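PDB 6IYT: type I modular polyketide synthase from Streptomyces albus subsp. albus, which probably transfers an extender unit, likely ethylmalonyl, from its coenzyme A thioester to the acyl carrier protein during assembly of the polyketide salinomycin. Local coordinates for residues V204-V209 with A220-A225. Numbering follows the deposited sequence.
Sequences VVPDAV and AAVSGA
Strand 208-211 and helix 215-223 flank a turn whose GxSxG sequence, G211, S213 and G215, fits the nucleophile elbow of acyltransferases, and here the last turn of that helix folds back over the start of the strand. V209 sits in the middle of the contact, and its two methyls divide the work. CG2 lies 3.9 Å from CB of S223, so the serine meets it with carbon, while CG1 reaches CG1 of V222 at 4.4 Å. With chi1 of V209 at -62°, CG1 stands anti to the carbonyl carbon and CG2 between N and C, which spreads the methyls over two successive helix residues. Three residues earlier in the chain, CG of P206 approaches the same CG1 of V222 at 4.4 Å, and F123 and F125 of the neighbouring strand 120-125 extend this apolar patch. The hydroxyl of S223 turns to the helix's own backbone: OG accepts from N of A225 at 3.3 Å, an ST turn, where G224 leaves the helix with positive phi (84°), and makes a weak hydrogen bond with O of A219. The contacts across the interface are thus carbon to carbon, a loose hydrophobic seam between strand and helix end, while the serine's hydroxyl bonds to backbone at the helix end.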
ATOM      1  N   VAL A 204       4.091 -11.792   6.819  1.00  6.94           N
ATOM      2  CA  VAL A 204       3.318 -10.616   7.259  1.00  7.03           C
ATOM      3  C   VAL A 204       2.001 -10.625   6.533  1.00  6.71           C
ATOM      4  O   VAL A 204       1.963 -10.535   5.272  1.00  7.10           O
ATOM      5  CB  VAL A 204       4.079  -9.295   7.009  1.00  6.75           C
ATOM      6  CG1 VAL A 204       3.223  -8.077   7.362  1.00  7.52           C
ATOM      7  CG2 VAL A 204       5.357  -9.266   7.816  1.00  7.57           C
ATOM      8  N   VAL A 205       0.950 -10.949   7.287  1.00  7.10           N
ATOM      9  CA  VAL A 205      -0.370 -11.182   6.711  1.00  8.33           C
ATOM     10  C   VAL A 205      -1.436 -10.388   7.444  1.00  7.64           C
ATOM     11  O   VAL A 205      -1.299 -10.092   8.641  1.00  9.08           O
ATOM     12  CB  VAL A 205      -0.757 -12.698   6.723  1.00  9.64           C
ATOM     13  CG1 VAL A 205       0.150 -13.504   5.804  1.00 12.55           C
ATOM     14  CG2 VAL A 205      -0.739 -13.270   8.125  1.00 12.29           C
ATOM     15  N   PRO A 206      -2.530 -10.065   6.752  1.00  8.04           N
ATOM     16  CA  PRO A 206      -3.589  -9.258   7.396  1.00  7.23           C
ATOM     17  C   PRO A 206      -4.459 -10.074   8.335  1.00  7.19           C
ATOM     18  O   PRO A 206      -4.715 -11.256   8.066  1.00  7.98           O
ATOM     19  CB  PRO A 206      -4.429  -8.788   6.210  1.00  8.26           C
ATOM     20  CG  PRO A 206      -4.209  -9.808   5.177  1.00  8.47           C
ATOM     21  CD  PRO A 206      -2.750 -10.184   5.318  1.00  9.24           C
ATOM     22  N   ASP A 207      -4.756  -9.492   9.497  1.00  7.07           N
ATOM     23  CA  ASP A 207      -5.832  -9.966  10.374  1.00  7.72           C
ATOM     24  C   ASP A 207      -7.157  -9.331   9.971  1.00  6.35           C
ATOM     25  O   ASP A 207      -8.255  -9.789  10.392  1.00  6.21           O
ATOM     26  CB  ASP A 207      -5.519  -9.616  11.848  1.00  8.51           C
ATOM     27  CG  ASP A 207      -4.214 -10.256  12.345  1.00 11.83           C
ATOM     28  OD1 ASP A 207      -4.065 -11.480  12.159  1.00 15.05           O
ATOM     29  OD2 ASP A 207      -3.322  -9.528  12.873  1.00 12.00           O
ATOM     30  N   ALA A 208      -7.064  -8.259   9.209  1.00  6.04           N
ATOM     31  CA  ALA A 208      -8.214  -7.570   8.643  1.00  5.17           C
ATOM     32  C   ALA A 208      -7.732  -6.798   7.423  1.00  4.64           C
ATOM     33  O   ALA A 208      -6.532  -6.534   7.297  1.00  4.61           O
ATOM     34  CB  ALA A 208      -8.811  -6.625   9.637  1.00  5.46           C
ATOM     35  N   VAL A 209      -8.668  -6.302   6.624  1.00  4.11           N
ATOM     36  CA  VAL A 209      -8.322  -5.446   5.484  1.00  4.26           C
ATOM     37  C   VAL A 209      -9.204  -4.211   5.465  1.00  4.85           C
ATOM     38  O   VAL A 209     -10.280  -4.220   6.043  1.00  4.98           O
ATOM     39  CB  VAL A 209      -8.480  -6.162   4.144  1.00  3.89           C
ATOM     40  CG1 VAL A 209      -7.553  -7.367   4.046  1.00  4.26           C
ATOM     41  CG2 VAL A 209      -9.938  -6.566   3.923  1.00  3.94           C
ATOM     42  N   ALA A 220     -11.132  -6.722  -0.962  1.00  5.12           N
ATOM     43  CA  ALA A 220     -12.049  -7.875  -1.067  1.00  5.45           C
ATOM     44  C   ALA A 220     -11.386  -9.061  -1.748  1.00  5.30           C
ATOM     45  O   ALA A 220     -11.655 -10.224  -1.398  1.00  5.73           O
ATOM     46  CB  ALA A 220     -13.298  -7.479  -1.819  1.00  6.22           C
ATOM     47  N   ALA A 221     -10.553  -8.795  -2.753  1.00  5.38           N
ATOM     48  CA  ALA A 221      -9.845  -9.859  -3.429  1.00  6.64           C
ATOM     49  C   ALA A 221      -8.839 -10.513  -2.461  1.00  6.45           C
ATOM     50  O   ALA A 221      -8.692 -11.737  -2.425  1.00  9.23           O
ATOM     51  CB  ALA A 221      -9.148  -9.332  -4.660  1.00  6.65           C
ATOM     52  N   VAL A 222      -8.168  -9.705  -1.673  1.00  5.67           N
ATOM     53  CA  VAL A 222      -7.192 -10.237  -0.720  1.00  7.31           C
ATOM     54  C   VAL A 222      -7.866 -11.009   0.439  1.00  7.73           C
ATOM     55  O   VAL A 222      -7.384 -12.086   0.863  1.00  8.45           O
ATOM     56  CB  VAL A 222      -6.257  -9.116  -0.216  1.00  7.05           C
ATOM     57  CG1 VAL A 222      -5.417  -9.577   0.963  1.00  7.29           C
ATOM     58  CG2 VAL A 222      -5.370  -8.632  -1.361  1.00  7.21           C
ATOM     59  N   SER A 223      -8.975 -10.501   0.938  1.00  8.63           N
ATOM     60  CA  SER A 223      -9.677 -11.179   2.022  1.00  9.58           C
ATOM     61  C   SER A 223     -10.415 -12.444   1.525  1.00 11.29           C
ATOM     62  O   SER A 223     -10.955 -13.199   2.331  1.00 12.79           O
ATOM     63  CB  SER A 223     -10.658 -10.245   2.711  1.00 11.06           C
ATOM     64  OG  SER A 223     -11.824 -10.050   1.929  1.00 10.34           O
ATOM     65  N   GLY A 224     -10.620 -12.547   0.216  1.00  8.91           N
ATOM     66  CA  GLY A 224     -11.430 -13.644  -0.329  1.00 11.27           C
ATOM     67  C   GLY A 224     -12.941 -13.387  -0.317  1.00 10.49           C
ATOM     68  O   GLY A 224     -13.739 -14.303  -0.643  1.00 13.14           O
ATOM     69  N   ALA A 225     -13.343 -12.145  -0.044  1.00  7.78           N
ATOM     70  CA  ALA A 225     -14.738 -11.798  -0.034  1.00  6.91           C
ATOM     71  C   ALA A 225     -15.291 -11.838  -1.475  1.00  7.76           C
ATOM     72  O   ALA A 225     -16.478 -12.114  -1.690  1.00  9.29           O
ATOM     73  CB  ALA A 225     -14.945 -10.426   0.573  1.00  8.32           C
TER